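Local coordinates for bifunctional enzyme cysn/cysc (Mycobacterium tuberculosis, PDB 4BZX), which catalyses the ATP-dependent phosphorylation of adenosine-5'-phosphosulfate at its 3'-hydroxyl, the APS kinase step of sulfate activation, at residues P82-L87 with S142-P147; E25-E30 with Q163-I168. All coordinates share one frame; numbering follows the deposited sequence.

Interaction 1. Residues P82-L87 with S142-P147; sequences PAISPL and SPYQRP. With ADX (adenosine-5'-phosphosulfate), chain C; EDO (1,2-ethanediol), chain E.
One backbone hydrogen bond ties P86 to Q145: the Q145 N-H meets P86 O at 2.7 Å, and with an N-H...O angle of 167° it is short and nearly straight. The two loops it joins belong to the P-loop kinase fold of APS kinase. P82-L87 runs from the end of strand 78-82 to the N-cap of helix 88-101, and S142-P147 leads toward strand 152-154. Y144 lies along the first loop. Its CG stands anti to the backbone N (chi1 -177°), which carries the ring past P86 to the I84 carbonyl. The ring edge takes I84 O near its plane, with CE1 3.6 Å from that oxygen, while P86 CA comes up obliquely to CD1. Beyond the ring, Y144 OH hydrogen-bonds T10 OG1, and T10 OG1 also bonds I84 O, so the phenol and that carbonyl share a partner beside the probable Walker A loop. P86 presses its CB against P143 O at 3.4 Å. On the outer side, L87 and Q145 cross at a slant: the Q145 chain is extended beyond CG, and its OE1 rests 3.6 Å from L87 CD2 while accepting a hydrogen bond from A88 N. R91 takes up the backbone oxygens of both S85 and Q145, joining the two loops again from helix 88-101. The inner side of P82-L87 faces the substrate. I84 N donates to O2A, on the phosphate of adenosine-5'-phosphosulfate, and S85 N to O1B, on its sulfate, so successive amides grip both halves of the mixed anhydride. I84 also reaches the nucleoside, placing CD1 3.5 Å from adenine N3, and P86 CD lies 3.3 Å from sulfate oxygen O2B.

Interaction 2. Residues E25-E30 with Q163-I168; sequences ERKLLE and QAQEVI. With ANP (phosphoaminophosphonic acid-adenylate ester), chain D; EDO (1,2-ethanediol), chain G; EDO (1,2-ethanediol), chain F.
Two helices of the P-loop kinase fold pack here: helix 17-30, which follows the probable Walker A loop, and the C-terminal helix 160-172. Their short segments cross at -58° with axes 10.2 Å apart; all direct contacts are between side chains, with no hydrogen bond between the two segments. K27 carries most of it. Its CB lies 3.6 Å from I168 CD1, and the aliphatic chain slants across that isoleucine before CE passes A164 CB at 3.9 Å. A bend at the last torsion (chi4 -68°) then turns the ammonium to D161, with which it forms a salt bridge. The same NZ gives a hydrogen bond to a water 2.6 Å away, and this water donates onward to Q165 OE1, a polar link over the apolar layer. Q165 is folded at chi2 (66°); its NE2 bonds D169 OD1, and both ends of its amide also hold an ethanediol, probably from the crystallisation liquor, that rests against I168. Deeper in, L28 and I168 lie alongside one another, their side chains running opposite ways, with CD2 of L28 4.1 Å from CG1 of I168; L28 also touches strands 35-37 and 78-82. At the start of the second segment, Q163 OE1 accepts from N6 of the bound nucleotide analogue at 3.2 Å. Packing of the helix after the P-loop against a terminal helix beside the adenine is in keeping with the nucleotide-binding core of a P-loop kinase.

Overall arrangement
Both contacts belong to one parallel-sheet kinase domain but lie on opposite sides of the chain's centre, their own centres about 23 Å apart. Interaction 1 is partly buried: one backbone hydrogen bond and packing around P86 and Y144 join its loops, and backbone amides of P82-L87 bind the sulfate-phosphate end of the substrate. Interaction 2 joins helices through a mostly buried layer of aliphatic side chains, with its polar groups bridged by water and a salt bridge. Helix 17-30 meets each: K17 touches P82 and I84, and K27 touches I168. The ATP-analogue pocket draws on both, through I84 and Q163, whereas the adenosine-5'-phosphosulfate pocket takes A83 to P86 from interaction 1.

Interaction 1. Residues P82-L87 with S142-P147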
ATOM      1  N   PRO A  82       2.590  -1.490   0.101  1.00 15.81           N
ATOM      2  CA  PRO A  82       2.139  -0.300   0.782  1.00 17.22           C
ATOM      3  C   PRO A  82       2.414   0.928  -0.037  1.00 18.97           C
ATOM      4  O   PRO A  82       3.595   1.332  -0.224  1.00 22.00           O
ATOM      5  CB  PRO A  82       2.919  -0.334   2.063  1.00 18.96           C
ATOM      6  CG  PRO A  82       4.203  -0.969   1.686  1.00 19.93           C
ATOM      7  CD  PRO A  82       3.827  -2.030   0.762  1.00 17.38           C
ATOM      8  N   ALA A  83       1.363   1.454  -0.646  1.00 18.00           N
ATOM      9  CA  ALA A  83       1.454   2.669  -1.467  1.00 18.69           C
ATOM     10  C   ALA A  83       0.171   3.430  -1.312  1.00 19.70           C
ATOM     11  O   ALA A  83      -0.856   2.837  -1.105  1.00 21.20           O
ATOM     12  CB  ALA A  83       1.620   2.340  -2.888  1.00 21.21           C
ATOM     13  N   ILE A  84       0.239   4.763  -1.260  1.00 16.56           N
ATOM     14  CA  ILE A  84      -0.972   5.521  -0.974  1.00 18.34           C
ATOM     15  C   ILE A  84      -2.147   5.154  -1.872  1.00 18.30           C
ATOM     16  O   ILE A  84      -3.271   4.879  -1.421  1.00 18.23           O
ATOM     17  CB  ILE A  84      -0.652   7.059  -1.001  1.00 19.02           C
ATOM     18  CG1 ILE A  84       0.180   7.438   0.216  1.00 20.91           C
ATOM     19  CG2 ILE A  84      -1.966   7.889  -1.018  1.00 18.99           C
ATOM     20  CD1 ILE A  84       0.671   8.871   0.114  1.00 22.58           C
ATOM     21  N   SER A  85      -1.876   5.040  -3.189  1.00 18.79           N
ATOM     22  CA  SER A  85      -2.884   4.688  -4.197  1.00 19.84           C
ATOM     23  C   SER A  85      -4.155   5.555  -4.084  1.00 19.29           C
ATOM     24  O   SER A  85      -5.210   5.011  -3.732  1.00 19.01           O
ATOM     25  CB  SER A  85      -3.283   3.227  -4.028  1.00 23.28           C
ATOM     26  OG  SER A  85      -2.179   2.401  -4.252  1.00 28.63           O
ATOM     27  N   PRO A  86      -4.019   6.897  -4.170  1.00 19.46           N
ATOM     28  CA  PRO A  86      -5.100   7.794  -3.755  1.00 20.44           C
ATOM     29  C   PRO A  86      -6.423   7.744  -4.569  1.00 23.10           C
ATOM     30  O   PRO A  86      -7.483   8.066  -4.026  1.00 24.14           O
ATOM     31  CB  PRO A  86      -4.457   9.163  -3.790  1.00 20.51           C
ATOM     32  CG  PRO A  86      -3.329   9.054  -4.832  1.00 19.63           C
ATOM     33  CD  PRO A  86      -2.848   7.649  -4.685  1.00 18.20           C
ATOM     34  N   LEU A  87      -6.367   7.395  -5.843  1.00 23.00           N
ATOM     35  CA  LEU A  87      -7.526   7.375  -6.682  1.00 26.13           C
ATOM     36  C   LEU A  87      -8.104   5.978  -6.856  1.00 27.94           C
ATOM     37  O   LEU A  87      -7.378   4.996  -6.992  1.00 27.01           O
ATOM     38  CB  LEU A  87      -7.217   7.982  -8.026  1.00 27.36           C
ATOM     39  CG  LEU A  87      -6.769   9.418  -8.047  1.00 29.09           C
ATOM     40  CD1 LEU A  87      -6.583   9.947  -9.475  1.00 30.24           C
ATOM     41  CD2 LEU A  87      -7.776  10.301  -7.309  1.00 30.10           C
ATOM     42  N   SER A 142      -4.391  17.448  -2.252  1.00 28.03           N
ATOM     43  CA  SER A 142      -4.421  16.492  -3.322  1.00 26.59           C
ATOM     44  C   SER A 142      -5.402  15.401  -2.823  1.00 27.93           C
ATOM     45  O   SER A 142      -5.453  15.115  -1.597  1.00 27.12           O
ATOM     46  CB  SER A 142      -3.012  15.939  -3.604  1.00 25.90           C
ATOM     47  OG  SER A 142      -3.000  14.926  -4.581  1.00 25.05           O
ATOM     48  N   PRO A 143      -6.183  14.824  -3.720  1.00 27.91           N
ATOM     49  CA  PRO A 143      -7.344  14.066  -3.216  1.00 28.44           C
ATOM     50  C   PRO A 143      -6.988  12.682  -2.667  1.00 26.92           C
ATOM     51  O   PRO A 143      -6.006  12.064  -3.107  1.00 24.45           O
ATOM     52  CB  PRO A 143      -8.237  13.944  -4.429  1.00 30.31           C
ATOM     53  CG  PRO A 143      -7.320  13.975  -5.570  1.00 31.07           C
ATOM     54  CD  PRO A 143      -6.250  14.991  -5.185  1.00 29.29           C
ATOM     55  N   TYR A 144      -7.823  12.171  -1.755  1.00 24.24           N
ATOM     56  CA  TYR A 144      -7.791  10.731  -1.449  1.00 23.98           C
ATOM     57  C   TYR A 144      -9.204  10.198  -1.607  1.00 27.70           C
ATOM     58  O   TYR A 144     -10.088  10.661  -0.890  1.00 28.98           O
ATOM     59  CB  TYR A 144      -7.243  10.457  -0.013  1.00 24.06           C
ATOM     60  CG  TYR A 144      -7.161   8.972   0.234  1.00 23.10           C
ATOM     61  CD1 TYR A 144      -6.099   8.204  -0.284  1.00 22.29           C
ATOM     62  CD2 TYR A 144      -8.185   8.298   0.839  1.00 25.54           C
ATOM     63  CE1 TYR A 144      -6.079   6.795  -0.142  1.00 22.25           C
ATOM     64  CE2 TYR A 144      -8.174   6.912   0.991  1.00 25.72           C
ATOM     65  CZ  TYR A 144      -7.137   6.166   0.532  1.00 26.26           C
ATOM     66  OH  TYR A 144      -7.193   4.773   0.582  1.00 24.92           O
ATOM     67  N   GLN A 145      -9.440   9.257  -2.526  1.00 27.09           N
ATOM     68  CA  GLN A 145     -10.724   8.677  -2.689  1.00 29.62           C
ATOM     69  C   GLN A 145     -10.817   7.363  -1.885  1.00 32.64           C
ATOM     70  O   GLN A 145     -10.089   6.408  -2.122  1.00 27.56           O
ATOM     71  CB  GLN A 145     -11.010   8.374  -4.154  1.00 32.48           C
ATOM     72  CG  GLN A 145     -10.939   9.659  -5.013  1.00 33.12           C
ATOM     73  CD  GLN A 145     -11.218   9.408  -6.471  1.00 35.23           C
ATOM     74  OE1 GLN A 145     -10.839   8.374  -7.063  1.00 34.66           O
ATOM     75  NE2 GLN A 145     -11.925  10.365  -7.090  1.00 36.48           N
ATOM     76  N   ARG A 146     -11.734   7.341  -0.939  1.00 33.38           N
ATOM     77  CA  ARG A 146     -11.863   6.178  -0.044  1.00 34.38           C
ATOM     78  C   ARG A 146     -12.391   4.955  -0.811  1.00 35.96           C
ATOM     79  O   ARG A 146     -13.392   5.055  -1.542  1.00 36.15           O
ATOM     80  CB  ARG A 146     -12.877   6.564   1.065  1.00 35.80           C
ATOM     81  CG  ARG A 146     -12.311   7.613   2.010  1.00 35.33           C
ATOM     82  CD  ARG A 146     -13.373   8.146   2.993  1.00 36.15           C
ATOM     83  NE  ARG A 146     -13.900   7.044   3.749  1.00 36.01           N
ATOM     84  CZ  ARG A 146     -13.304   6.475   4.791  1.00 36.22           C
ATOM     85  NH1 ARG A 146     -12.149   6.940   5.274  1.00 35.66           N
ATOM     86  NH2 ARG A 146     -13.914   5.469   5.402  1.00 36.71           N
ATOM     87  N   PRO A 147     -11.720   3.782  -0.657  1.00 31.20           N
ATOM     88  CA  PRO A 147     -12.219   2.537  -1.203  1.00 32.01           C
ATOM     89  C   PRO A 147     -13.628   2.251  -0.655  1.00 35.72           C
ATOM     90  O   PRO A 147     -13.877   2.412   0.536  1.00 34.33           O
ATOM     91  CB  PRO A 147     -11.253   1.473  -0.624  1.00 30.75           C
ATOM     92  CG  PRO A 147     -10.032   2.205  -0.318  1.00 31.88           C
ATOM     93  CD  PRO A 147     -10.427   3.626   0.007  1.00 30.20           C
TER
HETATM   94  SB  ADX C1613       1.331   7.200  -4.593  1.00 19.87           S
HETATM   95  O1B ADX C1613       0.739   5.918  -4.306  1.00 18.20           O
HETATM   96  O2B ADX C1613       0.385   8.301  -4.532  1.00 19.62           O
HETATM   97  O3B ADX C1613       2.102   7.235  -5.866  1.00 20.16           O
HETATM   98  PA  ADX C1613       3.479   6.512  -2.774  1.00 18.95           P
HETATM   99  O1A ADX C1613       4.280   5.943  -3.904  1.00 18.45           O
HETATM  100  O2A ADX C1613       2.915   5.595  -1.774  1.00 18.77           O
HETATM  101  O3A ADX C1613       2.364   7.499  -3.449  1.00 20.24           O
HETATM  102  O5' ADX C1613       4.442   7.601  -2.100  1.00 20.68           O
HETATM  103  C5' ADX C1613       3.980   8.189  -0.913  1.00 22.69           C
HETATM  104  C4' ADX C1613       5.256   8.437  -0.080  1.00 26.65           C
HETATM  105  O4' ADX C1613       5.860   9.696  -0.434  1.00 26.93           O
HETATM  106  C3' ADX C1613       4.860   8.451   1.365  1.00 31.01           C
HETATM  107  O3' ADX C1613       5.855   7.663   2.070  1.00 33.27           O
HETATM  108  C2' ADX C1613       4.893   9.894   1.674  1.00 31.38           C
HETATM  109  O2' ADX C1613       5.369   9.979   3.039  1.00 38.71           O
HETATM  110  C1' ADX C1613       5.798  10.625   0.712  1.00 26.95           C
HETATM  111  N9  ADX C1613       5.360  11.830   0.023  1.00 27.22           N
HETATM  112  C8  ADX C1613       6.182  12.867  -0.348  1.00 26.96           C
HETATM  113  N7  ADX C1613       5.528  13.797  -1.009  1.00 29.60           N
HETATM  114  C5  ADX C1613       4.234  13.375  -1.062  1.00 24.79           C
HETATM  115  C6  ADX C1613       3.034  13.977  -1.598  1.00 24.81           C
HETATM  116  N6  ADX C1613       3.105  15.169  -2.234  1.00 26.25           N
HETATM  117  N1  ADX C1613       1.895  13.264  -1.451  1.00 24.53           N
HETATM  118  C2  ADX C1613       1.877  12.105  -0.821  1.00 22.88           C
HETATM  119  N3  ADX C1613       2.960  11.492  -0.265  1.00 23.76           N
HETATM  120  C4  ADX C1613       4.140  12.105  -0.392  1.00 23.29           C
HETATM  121  C1  EDO E1615      -9.623   9.024   5.188  1.00 41.70           C
HETATM  122  O1  EDO E1615     -10.262   9.115   3.910  1.00 46.06           O
HETATM  123  C2  EDO E1615      -8.996   7.637   5.193  1.00 43.33           C
HETATM  124  O2  EDO E1615      -8.416   7.256   6.430  1.00 41.55           O

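Interaction 2. Residues E25-E30 with Q163-I168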
ATOM      1  N   GLU A  25       5.228  -9.317   6.513  1.00 19.69           N
ATOM      2  CA  GLU A  25       6.346  -9.964   5.835  1.00 21.51           C
ATOM      3  C   GLU A  25       7.168 -10.785   6.830  1.00 22.15           C
ATOM      4  O   GLU A  25       7.418 -11.968   6.587  1.00 22.24           O
ATOM      5  CB  GLU A  25       7.225  -8.949   5.171  1.00 22.40           C
ATOM      6  CG  GLU A  25       8.351  -9.575   4.370  1.00 26.46           C
ATOM      7  CD  GLU A  25       9.439  -8.564   3.946  1.00 32.92           C
ATOM      8  OE1 GLU A  25       9.944  -7.823   4.812  1.00 40.52           O
ATOM      9  OE2 GLU A  25       9.688  -8.437   2.753  1.00 34.42           O
ATOM     10  N   ARG A  26       7.431 -10.217   7.997  1.00 23.74           N
ATOM     11  CA  ARG A  26       8.236 -10.873   9.014  1.00 29.08           C
ATOM     12  C   ARG A  26       7.530 -12.124   9.533  1.00 29.19           C
ATOM     13  O   ARG A  26       8.183 -13.225   9.622  1.00 27.85           O
ATOM     14  CB  ARG A  26       8.599  -9.892  10.168  1.00 35.79           C
ATOM     15  CG  ARG A  26       9.643 -10.351  11.205  1.00 45.03           C
ATOM     16  CD  ARG A  26      10.019  -9.154  12.174  1.00 55.05           C
ATOM     17  NE  ARG A  26      10.908  -8.115  11.583  1.00 58.74           N
ATOM     18  CZ  ARG A  26      10.531  -6.931  11.057  1.00 66.73           C
ATOM     19  NH1 ARG A  26       9.259  -6.524  11.028  1.00 67.55           N
ATOM     20  NH2 ARG A  26      11.453  -6.115  10.544  1.00 71.20           N
ATOM     21  N   LYS A  27       6.226 -12.004   9.849  1.00 26.37           N
ATOM     22  CA  LYS A  27       5.445 -13.088  10.357  1.00 29.10           C
ATOM     23  C   LYS A  27       5.370 -14.227   9.373  1.00 27.08           C
ATOM     24  O   LYS A  27       5.492 -15.397   9.753  1.00 27.15           O
ATOM     25  CB  LYS A  27       4.024 -12.684  10.727  1.00 27.80           C
ATOM     26  CG  LYS A  27       3.927 -11.758  11.916  1.00 33.92           C
ATOM     27  CD  LYS A  27       2.433 -11.436  12.127  1.00 34.43           C
ATOM     28  CE  LYS A  27       2.205 -10.712  13.388  1.00 36.40           C
ATOM     29  NZ  LYS A  27       2.445 -11.520  14.649  1.00 35.91           N
ATOM     30  N   LEU A  28       5.160 -13.902   8.115  1.00 26.47           N
ATOM     31  CA  LEU A  28       5.140 -14.928   7.087  1.00 22.73           C
ATOM     32  C   LEU A  28       6.503 -15.610   6.929  1.00 24.00           C
ATOM     33  O   LEU A  28       6.587 -16.880   6.870  1.00 25.06           O
ATOM     34  CB  LEU A  28       4.632 -14.375   5.751  1.00 21.75           C
ATOM     35  CG  LEU A  28       3.165 -13.951   5.732  1.00 22.87           C
ATOM     36  CD1 LEU A  28       2.774 -13.351   4.384  1.00 23.21           C
ATOM     37  CD2 LEU A  28       2.252 -15.152   6.004  1.00 25.81           C
ATOM     38  N   LEU A  29       7.564 -14.845   6.863  1.00 24.22           N
ATOM     39  CA  LEU A  29       8.878 -15.418   6.609  1.00 26.80           C
ATOM     40  C   LEU A  29       9.225 -16.398   7.700  1.00 30.65           C
ATOM     41  O   LEU A  29       9.832 -17.443   7.428  1.00 31.31           O
ATOM     42  CB  LEU A  29       9.945 -14.308   6.468  1.00 27.79           C
ATOM     43  CG  LEU A  29       9.952 -13.630   5.121  1.00 28.87           C
ATOM     44  CD1 LEU A  29      10.816 -12.347   5.175  1.00 29.48           C
ATOM     45  CD2 LEU A  29      10.386 -14.468   3.912  1.00 29.75           C
ATOM     46  N   GLU A  30       8.830 -16.064   8.919  1.00 31.69           N
ATOM     47  CA  GLU A  30       9.224 -16.884  10.077  1.00 38.03           C
ATOM     48  C   GLU A  30       8.583 -18.224   9.972  1.00 40.13           C
ATOM     49  O   GLU A  30       9.091 -19.182  10.542  1.00 40.31           O
ATOM     50  CB  GLU A  30       8.764 -16.252  11.381  1.00 43.27           C
ATOM     51  CG  GLU A  30       9.621 -15.089  11.812  1.00 48.28           C
ATOM     52  CD  GLU A  30       9.024 -14.345  12.987  1.00 54.29           C
ATOM     53  OE1 GLU A  30       7.932 -14.736  13.455  1.00 63.60           O
ATOM     54  OE2 GLU A  30       9.635 -13.359  13.419  1.00 57.69           O
ATOM     55  N   GLN A 163      -3.013  -6.073  13.682  1.00 32.30           N
ATOM     56  CA  GLN A 163      -3.398  -5.700  12.339  1.00 30.68           C
ATOM     57  C   GLN A 163      -2.708  -6.623  11.329  1.00 25.39           C
ATOM     58  O   GLN A 163      -3.338  -7.058  10.358  1.00 25.54           O
ATOM     59  CB  GLN A 163      -3.073  -4.243  12.022  1.00 31.26           C
ATOM     60  CG  GLN A 163      -3.970  -3.311  12.798  1.00 32.73           C
ATOM     61  CD  GLN A 163      -3.634  -1.881  12.535  1.00 37.66           C
ATOM     62  OE1 GLN A 163      -2.508  -1.574  12.182  1.00 39.15           O
ATOM     63  NE2 GLN A 163      -4.612  -0.998  12.681  1.00 37.44           N
ATOM     64  N   ALA A 164      -1.410  -6.894  11.547  1.00 27.48           N
ATOM     65  CA  ALA A 164      -0.711  -7.837  10.701  1.00 24.91           C
ATOM     66  C   ALA A 164      -1.355  -9.230  10.731  1.00 25.20           C
ATOM     67  O   ALA A 164      -1.519  -9.901   9.684  1.00 23.55           O
ATOM     68  CB  ALA A 164       0.754  -7.921  11.079  1.00 25.16           C
ATOM     69  N   GLN A 165      -1.763  -9.666  11.942  1.00 25.08           N
ATOM     70  CA  GLN A 165      -2.447 -10.938  12.061  1.00 26.88           C
ATOM     71  C   GLN A 165      -3.800 -10.903  11.323  1.00 25.37           C
ATOM     72  O   GLN A 165      -4.187 -11.902  10.707  1.00 25.40           O
ATOM     73  CB  GLN A 165      -2.559 -11.389  13.503  1.00 28.99           C
ATOM     74  CG  GLN A 165      -3.090 -12.808  13.613  1.00 33.04           C
ATOM     75  CD  GLN A 165      -2.130 -13.782  13.030  1.00 33.94           C
ATOM     76  OE1 GLN A 165      -0.899 -13.684  13.256  1.00 35.91           O
ATOM     77  NE2 GLN A 165      -2.647 -14.720  12.243  1.00 33.43           N
ATOM     78  N   GLU A 166      -4.504  -9.781  11.305  1.00 24.58           N
ATOM     79  CA  GLU A 166      -5.723  -9.742  10.503  1.00 26.41           C
ATOM     80  C   GLU A 166      -5.505  -9.920   8.973  1.00 24.20           C
ATOM     81  O   GLU A 166      -6.292 -10.557   8.290  1.00 25.38           O
ATOM     82  CB  GLU A 166      -6.452  -8.423  10.648  1.00 28.82           C
ATOM     83  CG  GLU A 166      -7.089  -8.174  11.975  1.00 32.35           C
ATOM     84  CD  GLU A 166      -7.735  -6.784  11.941  1.00 37.37           C
ATOM     85  OE1 GLU A 166      -8.846  -6.694  11.361  1.00 36.91           O
ATOM     86  OE2 GLU A 166      -7.073  -5.766  12.368  1.00 37.06           O
ATOM     87  N   VAL A 167      -4.426  -9.337   8.472  1.00 21.60           N
ATOM     88  CA  VAL A 167      -4.024  -9.514   7.034  1.00 20.47           C
ATOM     89  C   VAL A 167      -3.742 -11.001   6.799  1.00 20.39           C
ATOM     90  O   VAL A 167      -4.185 -11.606   5.835  1.00 20.42           O
ATOM     91  CB  VAL A 167      -2.826  -8.646   6.651  1.00 19.24           C
ATOM     92  CG1 VAL A 167      -2.422  -8.973   5.224  1.00 18.77           C
ATOM     93  CG2 VAL A 167      -3.144  -7.166   6.812  1.00 19.23           C
ATOM     94  N   ILE A 168      -2.998 -11.626   7.707  1.00 19.62           N
ATOM     95  CA  ILE A 168      -2.702 -13.068   7.556  1.00 21.78           C
ATOM     96  C   ILE A 168      -3.950 -13.929   7.601  1.00 22.63           C
ATOM     97  O   ILE A 168      -4.158 -14.842   6.792  1.00 23.42           O
ATOM     98  CB  ILE A 168      -1.634 -13.450   8.607  1.00 22.48           C
ATOM     99  CG1 ILE A 168      -0.294 -12.848   8.168  1.00 23.55           C
ATOM    100  CG2 ILE A 168      -1.516 -14.985   8.643  1.00 27.74           C
ATOM    101  CD1 ILE A 168       0.770 -12.854   9.222  1.00 27.89           C
TER
HETATM  102  PG  ANP D1614       3.386   6.895   4.186  0.50 23.20           P
HETATM  103  O1G ANP D1614       3.706   8.325   4.475  0.50 23.15           O
HETATM  104  O2G ANP D1614       4.648   6.109   3.922  0.50 22.42           O
HETATM  105  O3G ANP D1614       2.349   6.672   2.996  0.50 15.99           O
HETATM  106  PB  ANP D1614       2.339   4.754   5.999  1.00 22.62           P
HETATM  107  O1B ANP D1614       0.848   4.564   5.714  1.00 21.37           O
HETATM  108  O2B ANP D1614       3.294   3.746   5.432  1.00 21.47           O
HETATM  109  N3B ANP D1614       2.832   6.264   5.661  1.00 21.75           N
HETATM  110  PA  ANP D1614       3.646   4.110   8.518  1.00 26.35           P
HETATM  111  O1A ANP D1614       4.962   4.736   8.183  1.00 26.74           O
HETATM  112  O2A ANP D1614       3.558   2.614   8.447  1.00 27.20           O
HETATM  113  O3A ANP D1614       2.489   4.802   7.670  1.00 24.24           O
HETATM  114  O5' ANP D1614       3.050   4.538   9.993  1.00 31.91           O
HETATM  115  C5' ANP D1614       2.893   5.833  10.480  1.00 37.69           C
HETATM  116  C4' ANP D1614       2.882   5.682  12.010  1.00 33.13           C
HETATM  117  O4' ANP D1614       1.631   5.305  12.440  1.00 35.16           O
HETATM  118  C3' ANP D1614       3.842   4.603  12.460  1.00 37.61           C
HETATM  119  O3' ANP D1614       5.006   5.254  12.982  1.00 47.45           O
HETATM  120  C2' ANP D1614       3.118   3.816  13.494  1.00 43.12           C
HETATM  121  O2' ANP D1614       3.810   3.948  14.726  1.00 47.42           O
HETATM  122  C1' ANP D1614       1.783   4.448  13.596  1.00 39.31           C
HETATM  123  N9  ANP D1614       0.816   3.363  13.595  1.00 49.71           N
HETATM  124  C8  ANP D1614       0.345   2.717  12.492  1.00 52.23           C
HETATM  125  N7  ANP D1614      -0.566   1.767  12.837  1.00 51.64           N
HETATM  126  C5  ANP D1614      -0.646   1.790  14.197  1.00 54.37           C
HETATM  127  C6  ANP D1614      -1.415   1.073  15.237  1.00 58.18           C
HETATM  128  N6  ANP D1614      -2.253   0.091  14.859  1.00 62.09           N
HETATM  129  N1  ANP D1614      -1.228   1.423  16.548  1.00 57.81           N
HETATM  130  C2  ANP D1614      -0.366   2.391  16.927  1.00 50.77           C
HETATM  131  N3  ANP D1614       0.343   3.100  16.038  1.00 46.17           N
HETATM  132  C4  ANP D1614       0.252   2.850  14.693  1.00 53.30           C
HETATM  133  C1  EDO G1617       0.954 -15.896  11.194  1.00 44.23           C
HETATM  134  O1  EDO G1617       1.260 -15.339  12.441  1.00 40.37           O
HETATM  135  C2  EDO G1617       0.308 -17.242  11.488  1.00 44.07           C
HETATM  136  O2  EDO G1617      -1.084 -17.047  11.660  1.00 38.76           O
HETATM  137  C1  EDO F1616      10.818 -18.225   2.894  1.00 63.34           C
HETATM  138  O1  EDO F1616      11.301 -19.261   2.032  1.00 68.34           O
HETATM  139  C2  EDO F1616      11.913 -17.884   3.892  1.00 64.63           C
HETATM  140  O2  EDO F1616      11.433 -18.164   5.213  1.00 61.35           O
HETATM  141  O   HOH W   1       0.345 -12.902  15.454  1.00 39.50           O